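Uncharacterized conserved protein YiiM (Geobacillus stearothermophilus, PDB 5YHH) is a MOSC-domain protein linked to hydroxylaminopurine resistance, and may bind a molybdenum cofactor and act as an oxidoreductase. Local coordinates at residues A193-Q196 against I197-P201; C66-P69 against S70-V74; G97-E100 against D101-C104. One frame throughout, in Å; residues are numbered along the deposited sequence.

Contact 1: residues A193-Q196 against I197-P201; sequences AMKQ and IASHP
Ile197 packs over the carbonyl of Ala193, one turn back along helix 191-199. This is the second helix of the C-terminal three-helix region found in YiiM-like proteins. The N-H of Ile197 bonds to Ala193 O at 3.2 Å, with an N-H...O angle of 163°. The CG1 branch of Ile197 lies 3.4 Å from that same Ala193 O, and CD1 runs on beside it. This branch stands next to the backbone N (chi1 -64°), which brings it alongside the preceding turn. Beyond the turn, Ile197 reaches Tyr179 of helix 177-185 and Phe211 of helix 205-213, so it packs between both neighbouring helices. Gln196 has CG anti to its own N (chi1 170°), with CG 3.5 Å from Ile197 N. Its extended side chain rests on Tyr179 and Leu175. Ala198 continues the regular helix, its N bonding to Met194 O at 2.8 Å. The pattern changes at Ser199, in the last turn. Its N makes only weak bonds, to Lys195 O and Gln196 O. Arg208 of helix 205-213 bonds to the carbonyls of Ala198 and His200 at this end. The hydroxyl of Ser199 folds back beside its own backbone N. Ser199 OG donates to Lys195 O at 2.7 Å, from above the carbonyl plane.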
ATOM      1  N   ALA A 193     -19.150 -10.713   5.069  1.00 66.43           N
ATOM      2  CA  ALA A 193     -17.860 -10.037   5.126  1.00 60.88           C
ATOM      3  C   ALA A 193     -17.602  -9.203   3.863  1.00 57.24           C
ATOM      4  O   ALA A 193     -17.218  -8.041   3.950  1.00 54.02           O
ATOM      5  CB  ALA A 193     -16.749 -11.044   5.327  1.00 60.15           C
ATOM      6  N   MET A 194     -17.820  -9.802   2.699  1.00 58.42           N
ATOM      7  CA  MET A 194     -17.577  -9.129   1.424  1.00 56.27           C
ATOM      8  C   MET A 194     -18.527  -7.948   1.197  1.00 56.56           C
ATOM      9  O   MET A 194     -18.068  -6.856   0.837  1.00 53.60           O
ATOM     10  CB  MET A 194     -17.624 -10.120   0.253  1.00 58.41           C
ATOM     11  CG  MET A 194     -16.438 -11.105   0.235  1.00 58.46           C
ATOM     12  SD  MET A 194     -16.400 -12.148  -1.247  1.00 62.77           S
ATOM     13  CE  MET A 194     -17.910 -13.091  -1.040  1.00 69.08           C
ATOM     14  N   LYS A 195     -19.827  -8.146   1.425  1.00 60.57           N
ATOM     15  CA  LYS A 195     -20.806  -7.064   1.261  1.00 61.86           C
ATOM     16  C   LYS A 195     -20.401  -5.852   2.107  1.00 58.76           C
ATOM     17  O   LYS A 195     -20.442  -4.716   1.640  1.00 57.57           O
ATOM     18  CB  LYS A 195     -22.231  -7.514   1.626  1.00 67.63           C
ATOM     19  CG  LYS A 195     -23.330  -6.559   1.116  1.00 70.63           C
ATOM     20  CD  LYS A 195     -24.751  -7.123   1.310  1.00 77.03           C
ATOM     21  CE  LYS A 195     -25.636  -6.858   0.084  1.00 80.45           C
ATOM     22  NZ  LYS A 195     -27.102  -7.094   0.300  1.00 86.67           N
ATOM     23  N   GLN A 196     -19.990  -6.106   3.345  1.00 58.04           N
ATOM     24  CA  GLN A 196     -19.584  -5.043   4.263  1.00 55.87           C
ATOM     25  C   GLN A 196     -18.367  -4.242   3.766  1.00 50.28           C
ATOM     26  O   GLN A 196     -18.361  -3.009   3.798  1.00 49.69           O
ATOM     27  CB  GLN A 196     -19.263  -5.652   5.618  1.00 57.20           C
ATOM     28  CG  GLN A 196     -18.600  -4.691   6.576  1.00 56.69           C
ATOM     29  CD  GLN A 196     -18.027  -5.400   7.773  1.00 59.03           C
ATOM     30  OE1 GLN A 196     -18.419  -5.113   8.900  1.00 62.58           O
ATOM     31  NE2 GLN A 196     -17.094  -6.337   7.539  1.00 57.31           N
ATOM     32  N   ILE A 197     -17.339  -4.947   3.313  1.00 46.81           N
ATOM     33  CA  ILE A 197     -16.149  -4.286   2.789  1.00 41.93           C
ATOM     34  C   ILE A 197     -16.475  -3.549   1.481  1.00 41.68           C
ATOM     35  O   ILE A 197     -16.062  -2.411   1.287  1.00 39.63           O
ATOM     36  CB  ILE A 197     -14.984  -5.282   2.575  1.00 39.46           C
ATOM     37  CG1 ILE A 197     -14.533  -5.884   3.928  1.00 40.09           C
ATOM     38  CG2 ILE A 197     -13.850  -4.581   1.895  1.00 34.28           C
ATOM     39  CD1 ILE A 197     -13.688  -7.187   3.825  1.00 34.26           C
ATOM     40  N   ALA A 198     -17.216  -4.206   0.594  1.00 43.81           N
ATOM     41  CA  ALA A 198     -17.661  -3.589  -0.649  1.00 44.90           C
ATOM     42  C   ALA A 198     -18.508  -2.327  -0.415  1.00 46.26           C
ATOM     43  O   ALA A 198     -18.545  -1.446  -1.270  1.00 46.36           O
ATOM     44  CB  ALA A 198     -18.443  -4.589  -1.484  1.00 48.46           C
ATOM     45  N   SER A 199     -19.183  -2.268   0.733  1.00 47.28           N
ATOM     46  CA  SER A 199     -20.042  -1.147   1.108  1.00 49.26           C
ATOM     47  C   SER A 199     -19.278   0.066   1.588  1.00 46.57           C
ATOM     48  O   SER A 199     -19.843   1.174   1.623  1.00 47.53           O
ATOM     49  CB  SER A 199     -21.000  -1.567   2.214  1.00 52.52           C
ATOM     50  OG  SER A 199     -21.966  -2.446   1.678  1.00 56.44           O
ATOM     51  N   HIS A 200     -18.009  -0.130   1.947  1.00 42.09           N
ATOM     52  CA  HIS A 200     -17.198   0.970   2.415  1.00 40.25           C
ATOM     53  C   HIS A 200     -16.917   2.021   1.324  1.00 39.53           C
ATOM     54  O   HIS A 200     -16.315   1.716   0.302  1.00 38.54           O
ATOM     55  CB  HIS A 200     -15.885   0.489   3.011  1.00 37.26           C
ATOM     56  CG  HIS A 200     -15.345   1.413   4.051  1.00 37.94           C
ATOM     57  ND1 HIS A 200     -14.946   2.698   3.760  1.00 37.12           N
ATOM     58  CD2 HIS A 200     -15.179   1.258   5.386  1.00 38.46           C
ATOM     59  CE1 HIS A 200     -14.540   3.290   4.870  1.00 39.39           C
ATOM     60  NE2 HIS A 200     -14.665   2.435   5.870  1.00 38.48           N
ATOM     61  N   PRO A 201     -17.334   3.271   1.557  1.00 40.66           N
ATOM     62  CA  PRO A 201     -17.160   4.342   0.561  1.00 41.24           C
ATOM     63  C   PRO A 201     -15.693   4.653   0.208  1.00 38.18           C
ATOM     64  O   PRO A 201     -15.420   5.197  -0.849  1.00 38.24           O
ATOM     65  CB  PRO A 201     -17.800   5.549   1.241  1.00 43.43           C
ATOM     66  CG  PRO A 201     -18.720   4.961   2.267  1.00 45.02           C
ATOM     67  CD  PRO A 201     -18.067   3.741   2.746  1.00 43.17           C
TER

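Contact 2: residues C66-P69 against S70-V74; sequences CAYP and SEHFV
Tyr68 and His72 meet where strand 65-69 turns into helix 71-80, in the first strand-to-helix turn of a beta-alpha-beta unit. Tyr68, Pro69 and His72 make most of the contact. Tyr68 CG lies anti to the backbone N (chi1 -160°), which brings the ring up to His72 and Phe73. From CB the chain enters the ring. CD2 is the first ring atom to touch, 3.7 Å from Phe73 CE1. These two rings are nearly parallel but slid apart, with little overlap. Next, CE2 of Tyr68 lies 3.7 Å from His72 CB and also near Phe73 CE1. Tyr68 CZ lies 3.9 Å from His72 CD2. At the tip, Tyr68 OH passes 3.6 Å from His72 CB, and it is hydrogen-bonded to Lys146 O and Trp76 NE1. The imidazole presents its edge to the tyrosine face in an offset edge-to-face pair, with planes at 71°. Tyr68, His72 and Phe73 thus form an aromatic cluster, and Phe89 also stacks on Tyr68. The Pro69 ring packs against the same imidazole: its CB lies 3.6 Å from His72 CD2, with CG near CD2 and NE2. The backbone closes the turn through His72 N, which donates to Pro69 O at 3.1 Å. Pro69 and Tyr68 therefore pack against His72 CD2, while His72 NE2 bonds to Glu100 OE1. Together, the packing and this polar bond fix the rotation of the imidazole.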
ATOM      1  N   CYS A  66       1.814   4.065  -3.073  1.00 25.12           N
ATOM      2  CA  CYS A  66       2.041   2.723  -2.517  1.00 24.96           C
ATOM      3  C   CYS A  66       2.952   2.792  -1.258  1.00 22.86           C
ATOM      4  O   CYS A  66       4.016   3.406  -1.298  1.00 22.99           O
ATOM      5  CB  CYS A  66       2.656   1.831  -3.625  1.00 25.49           C
ATOM      6  SG  CYS A  66       2.998   0.162  -3.058  1.00 34.44           S
ATOM      7  N   ALA A  67       2.509   2.205  -0.148  1.00 21.55           N
ATOM      8  CA  ALA A  67       3.215   2.252   1.149  1.00 21.62           C
ATOM      9  C   ALA A  67       3.554   0.860   1.631  1.00 21.83           C
ATOM     10  O   ALA A  67       2.770  -0.088   1.421  1.00 22.59           O
ATOM     11  CB  ALA A  67       2.352   2.953   2.196  1.00 21.41           C
ATOM     12  N   TYR A  68       4.726   0.722   2.261  1.00 21.30           N
ATOM     13  CA  TYR A  68       5.170  -0.575   2.789  1.00 20.40           C
ATOM     14  C   TYR A  68       5.779  -0.428   4.175  1.00 20.14           C
ATOM     15  O   TYR A  68       6.592   0.462   4.392  1.00 20.63           O
ATOM     16  CB  TYR A  68       6.164  -1.271   1.848  1.00 20.39           C
ATOM     17  CG  TYR A  68       6.226  -2.725   2.149  1.00 19.87           C
ATOM     18  CD1 TYR A  68       5.247  -3.586   1.683  1.00 21.75           C
ATOM     19  CD2 TYR A  68       7.222  -3.234   2.951  1.00 21.77           C
ATOM     20  CE1 TYR A  68       5.278  -4.913   1.989  1.00 21.15           C
ATOM     21  CE2 TYR A  68       7.278  -4.561   3.243  1.00 22.31           C
ATOM     22  CZ  TYR A  68       6.306  -5.404   2.773  1.00 21.02           C
ATOM     23  OH  TYR A  68       6.314  -6.743   3.082  1.00 22.58           O
ATOM     24  N   PRO A  69       5.358  -1.276   5.132  1.00 20.85           N
ATOM     25  CA  PRO A  69       5.911  -1.227   6.464  1.00 21.00           C
ATOM     26  C   PRO A  69       7.359  -1.689   6.514  1.00 21.99           C
ATOM     27  O   PRO A  69       7.625  -2.858   6.230  1.00 21.45           O
ATOM     28  CB  PRO A  69       5.018  -2.198   7.245  1.00 22.01           C
ATOM     29  CG  PRO A  69       3.708  -2.217   6.464  1.00 22.93           C
ATOM     30  CD  PRO A  69       4.156  -2.138   5.068  1.00 21.24           C
ATOM     31  N   SER A  70       8.274  -0.809   6.907  1.00 21.79           N
ATOM     32  CA  SER A  70       9.691  -1.187   7.041  1.00 23.07           C
ATOM     33  C   SER A  70       9.892  -2.368   8.013  1.00 24.60           C
ATOM     34  O   SER A  70      10.864  -3.165   7.883  1.00 25.67           O
ATOM     35  CB  SER A  70      10.549   0.021   7.476  1.00 23.20           C
ATOM     36  OG  SER A  70      10.184   0.516   8.773  1.00 25.62           O
ATOM     37  N   GLU A  71       8.992  -2.500   8.990  1.00 25.38           N
ATOM     38  CA  GLU A  71       9.114  -3.569   9.978  1.00 27.05           C
ATOM     39  C   GLU A  71       9.261  -4.913   9.290  1.00 26.05           C
ATOM     40  O   GLU A  71       9.975  -5.772   9.765  1.00 25.77           O
ATOM     41  CB  GLU A  71       7.921  -3.606  10.950  1.00 28.91           C
ATOM     42  CG  GLU A  71       7.854  -2.425  11.944  1.00 29.95           C
ATOM     43  CD  GLU A  71       7.147  -1.194  11.379  1.00 29.73           C
ATOM     44  OE1 GLU A  71       6.936  -1.129  10.141  1.00 27.45           O
ATOM     45  OE2 GLU A  71       6.819  -0.258  12.169  1.00 26.50           O
ATOM     46  N   HIS A  72       8.574  -5.099   8.161  1.00 23.96           N
ATOM     47  CA  HIS A  72       8.573  -6.394   7.493  1.00 23.56           C
ATOM     48  C   HIS A  72       9.910  -6.740   6.863  1.00 23.60           C
ATOM     49  O   HIS A  72      10.195  -7.918   6.619  1.00 24.50           O
ATOM     50  CB  HIS A  72       7.477  -6.435   6.423  1.00 22.17           C
ATOM     51  CG  HIS A  72       6.110  -6.279   6.985  1.00 21.95           C
ATOM     52  ND1 HIS A  72       5.772  -6.709   8.254  1.00 24.28           N
ATOM     53  CD2 HIS A  72       4.992  -5.724   6.458  1.00 23.16           C
ATOM     54  CE1 HIS A  72       4.493  -6.441   8.473  1.00 27.40           C
ATOM     55  NE2 HIS A  72       4.001  -5.839   7.401  1.00 24.39           N
ATOM     56  N   PHE A  73      10.722  -5.724   6.559  1.00 23.12           N
ATOM     57  CA  PHE A  73      12.065  -5.972   6.015  1.00 23.66           C
ATOM     58  C   PHE A  73      12.885  -6.942   6.885  1.00 24.61           C
ATOM     59  O   PHE A  73      13.678  -7.721   6.355  1.00 24.89           O
ATOM     60  CB  PHE A  73      12.846  -4.686   5.878  1.00 23.38           C
ATOM     61  CG  PHE A  73      12.258  -3.699   4.883  1.00 24.10           C
ATOM     62  CD1 PHE A  73      11.398  -4.112   3.857  1.00 24.94           C
ATOM     63  CD2 PHE A  73      12.615  -2.350   4.956  1.00 25.89           C
ATOM     64  CE1 PHE A  73      10.888  -3.189   2.933  1.00 26.81           C
ATOM     65  CE2 PHE A  73      12.110  -1.452   4.052  1.00 25.67           C
ATOM     66  CZ  PHE A  73      11.246  -1.876   3.037  1.00 22.81           C
ATOM     67  N   VAL A  74      12.708  -6.862   8.201  1.00 24.93           N
ATOM     68  CA  VAL A  74      13.380  -7.747   9.129  1.00 26.56           C
ATOM     69  C   VAL A  74      13.020  -9.190   8.847  1.00 27.36           C
ATOM     70  O   VAL A  74      13.913 -10.043   8.762  1.00 29.60           O
ATOM     71  CB  VAL A  74      13.087  -7.366  10.609  1.00 28.04           C
ATOM     72  CG1 VAL A  74      13.672  -8.417  11.591  1.00 30.48           C
ATOM     73  CG2 VAL A  74      13.682  -6.043  10.914  1.00 28.47           C
TER

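Contact 3: residues G97-E100 against D101-C104; sequences GLTE and DDVC
Thr99 O takes two backbone N-H groups from the residues that follow it. Val103 N donates at 3.1 Å and lies nearly in line with the C=O bond. Asp102 N donates at 3.0 Å from well above the carbonyl plane. The two donors therefore approach the one oxygen from different directions. The side chain of Thr99 adds a weak hydrogen bond: Thr99 OG1 donates to Asp102 OD2 at 3.2 Å. The hydroxyl reaches that carboxylate because OG1 sits between the backbone N and the carbonyl carbon (chi1 66°). Thr99 N, in contrast, is buried without a partner in the model. The Glu100 carboxylate turns away from the Thr99-Asp102 pair. Its OE2 bonds to Gly148 N, and OE1 is also satisfied from outside the loop. The chain bends at chi2 (84°) to bring the carboxylate to these donors. On the apolar side, Leu98 CB lies 3.8 Å from Val103 CG2. Both side chains also touch Tyr109 of strand 108-111. The backbones of Glu100 and Val103 bond to Ala178 and Ile177, joining the loop to helix 177-185. Residues 99-102 make a type I beta turn, which the bond from Val103 N extends to an alpha-turn, in the connection between strands 93-96 and 108-111 of the MOSC domain.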
ATOM      1  N   GLY A  97       5.953   2.269  12.090  1.00 29.72           N
ATOM      2  CA  GLY A  97       4.857   2.343  13.054  1.00 30.89           C
ATOM      3  C   GLY A  97       3.451   2.076  12.550  1.00 31.63           C
ATOM      4  O   GLY A  97       2.490   2.275  13.292  1.00 33.15           O
ATOM      5  N   LEU A  98       3.300   1.672  11.289  1.00 31.16           N
ATOM      6  CA  LEU A  98       1.973   1.406  10.708  1.00 32.04           C
ATOM      7  C   LEU A  98       2.030   0.109   9.922  1.00 31.00           C
ATOM      8  O   LEU A  98       2.599   0.075   8.819  1.00 30.45           O
ATOM      9  CB  LEU A  98       1.536   2.552   9.795  1.00 32.32           C
ATOM     10  CG  LEU A  98       1.217   3.907  10.475  1.00 37.35           C
ATOM     11  CD1 LEU A  98       1.545   5.075   9.579  1.00 40.64           C
ATOM     12  CD2 LEU A  98      -0.247   3.997  10.915  1.00 42.56           C
ATOM     13  N   THR A  99       1.492  -0.956  10.517  1.00 30.56           N
ATOM     14  CA  THR A  99       1.383  -2.251   9.856  1.00 30.20           C
ATOM     15  C   THR A  99      -0.080  -2.544   9.440  1.00 29.73           C
ATOM     16  O   THR A  99      -1.014  -1.814   9.812  1.00 30.24           O
ATOM     17  CB  THR A  99       1.864  -3.390  10.761  1.00 30.57           C
ATOM     18  OG1 THR A  99       0.970  -3.477  11.864  1.00 34.46           O
ATOM     19  CG2 THR A  99       3.303  -3.177  11.248  1.00 32.18           C
ATOM     20  N   GLU A 100      -0.271  -3.623   8.687  1.00 28.69           N
ATOM     21  CA  GLU A 100      -1.583  -3.989   8.127  1.00 28.05           C
ATOM     22  C   GLU A 100      -2.632  -4.292   9.214  1.00 30.29           C
ATOM     23  O   GLU A 100      -3.826  -4.196   8.966  1.00 29.77           O
ATOM     24  CB  GLU A 100      -1.444  -5.197   7.191  1.00 27.99           C
ATOM     25  CG  GLU A 100      -0.569  -4.945   5.950  1.00 25.77           C
ATOM     26  CD  GLU A 100       0.945  -5.126   6.218  1.00 26.67           C
ATOM     27  OE1 GLU A 100       1.342  -5.316   7.409  1.00 26.10           O
ATOM     28  OE2 GLU A 100       1.741  -5.049   5.248  1.00 24.74           O
ATOM     29  N   ASP A 101      -2.187  -4.649  10.420  1.00 32.07           N
ATOM     30  CA  ASP A 101      -3.089  -4.938  11.542  1.00 35.61           C
ATOM     31  C   ASP A 101      -3.644  -3.667  12.179  1.00 35.98           C
ATOM     32  O   ASP A 101      -4.701  -3.701  12.790  1.00 37.43           O
ATOM     33  CB  ASP A 101      -2.376  -5.727  12.661  1.00 37.58           C
ATOM     34  CG  ASP A 101      -2.094  -7.162  12.291  1.00 42.11           C
ATOM     35  OD1 ASP A 101      -2.966  -7.864  11.725  1.00 48.56           O
ATOM     36  OD2 ASP A 101      -0.977  -7.603  12.625  1.00 48.47           O
ATOM     37  N   ASP A 102      -2.915  -2.560  12.051  1.00 35.47           N
ATOM     38  CA  ASP A 102      -3.253  -1.303  12.721  1.00 36.58           C
ATOM     39  C   ASP A 102      -3.888  -0.286  11.767  1.00 35.01           C
ATOM     40  O   ASP A 102      -4.518   0.649  12.234  1.00 36.43           O
ATOM     41  CB  ASP A 102      -2.002  -0.620  13.241  1.00 36.92           C
ATOM     42  CG  ASP A 102      -1.209  -1.481  14.208  1.00 44.20           C
ATOM     43  OD1 ASP A 102      -1.837  -2.220  15.028  1.00 48.36           O
ATOM     44  OD2 ASP A 102       0.053  -1.411  14.109  1.00 48.93           O
ATOM     45  N   VAL A 103      -3.665  -0.426  10.467  1.00 31.40           N
ATOM     46  CA  VAL A 103      -4.171   0.538   9.494  1.00 30.06           C
ATOM     47  C   VAL A 103      -5.513   0.032   8.960  1.00 30.21           C
ATOM     48  O   VAL A 103      -5.654  -1.152   8.608  1.00 28.37           O
ATOM     49  CB  VAL A 103      -3.169   0.707   8.350  1.00 28.60           C
ATOM     50  CG1 VAL A 103      -3.751   1.560   7.205  1.00 26.84           C
ATOM     51  CG2 VAL A 103      -1.878   1.286   8.878  1.00 31.96           C
ATOM     52  N   CYS A 104      -6.484   0.936   8.882  1.00 30.11           N
ATOM     53  CA  CYS A 104      -7.833   0.588   8.454  1.00 31.57           C
ATOM     54  C   CYS A 104      -8.230   1.266   7.159  1.00 30.69           C
ATOM     55  O   CYS A 104      -7.792   2.373   6.855  1.00 31.06           O
ATOM     56  CB  CYS A 104      -8.853   0.943   9.544  1.00 32.78           C
ATOM     57  SG  CYS A 104      -8.677  -0.099  11.006  1.00 36.34           S
TER

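Overall arrangement
Contacts 2 and 3 are neighbours, with centres 11 Å apart, and they touch directly. Two probable hydrogen bonds join them: Glu71 OE2 to Gly97 N and His72 NE2 to Glu100 OE1, each 2.7 Å. Pro69 CG also packs on Leu98 O. The start of helix 71-80 is thus tied to the loop after strand 93-96. Contact 1 belongs to the C-terminal helical region. Its nearest atoms are about 7 Å from contact 3 and about 17 Å from contact 2, which lies across the chain's centre from it. Contact 3 bonds to helix 177-185, against which contact 1 also packs, so that helix connects the two. The molybdenum cofactor site is putative, and none of the three contacts is known to form part of it.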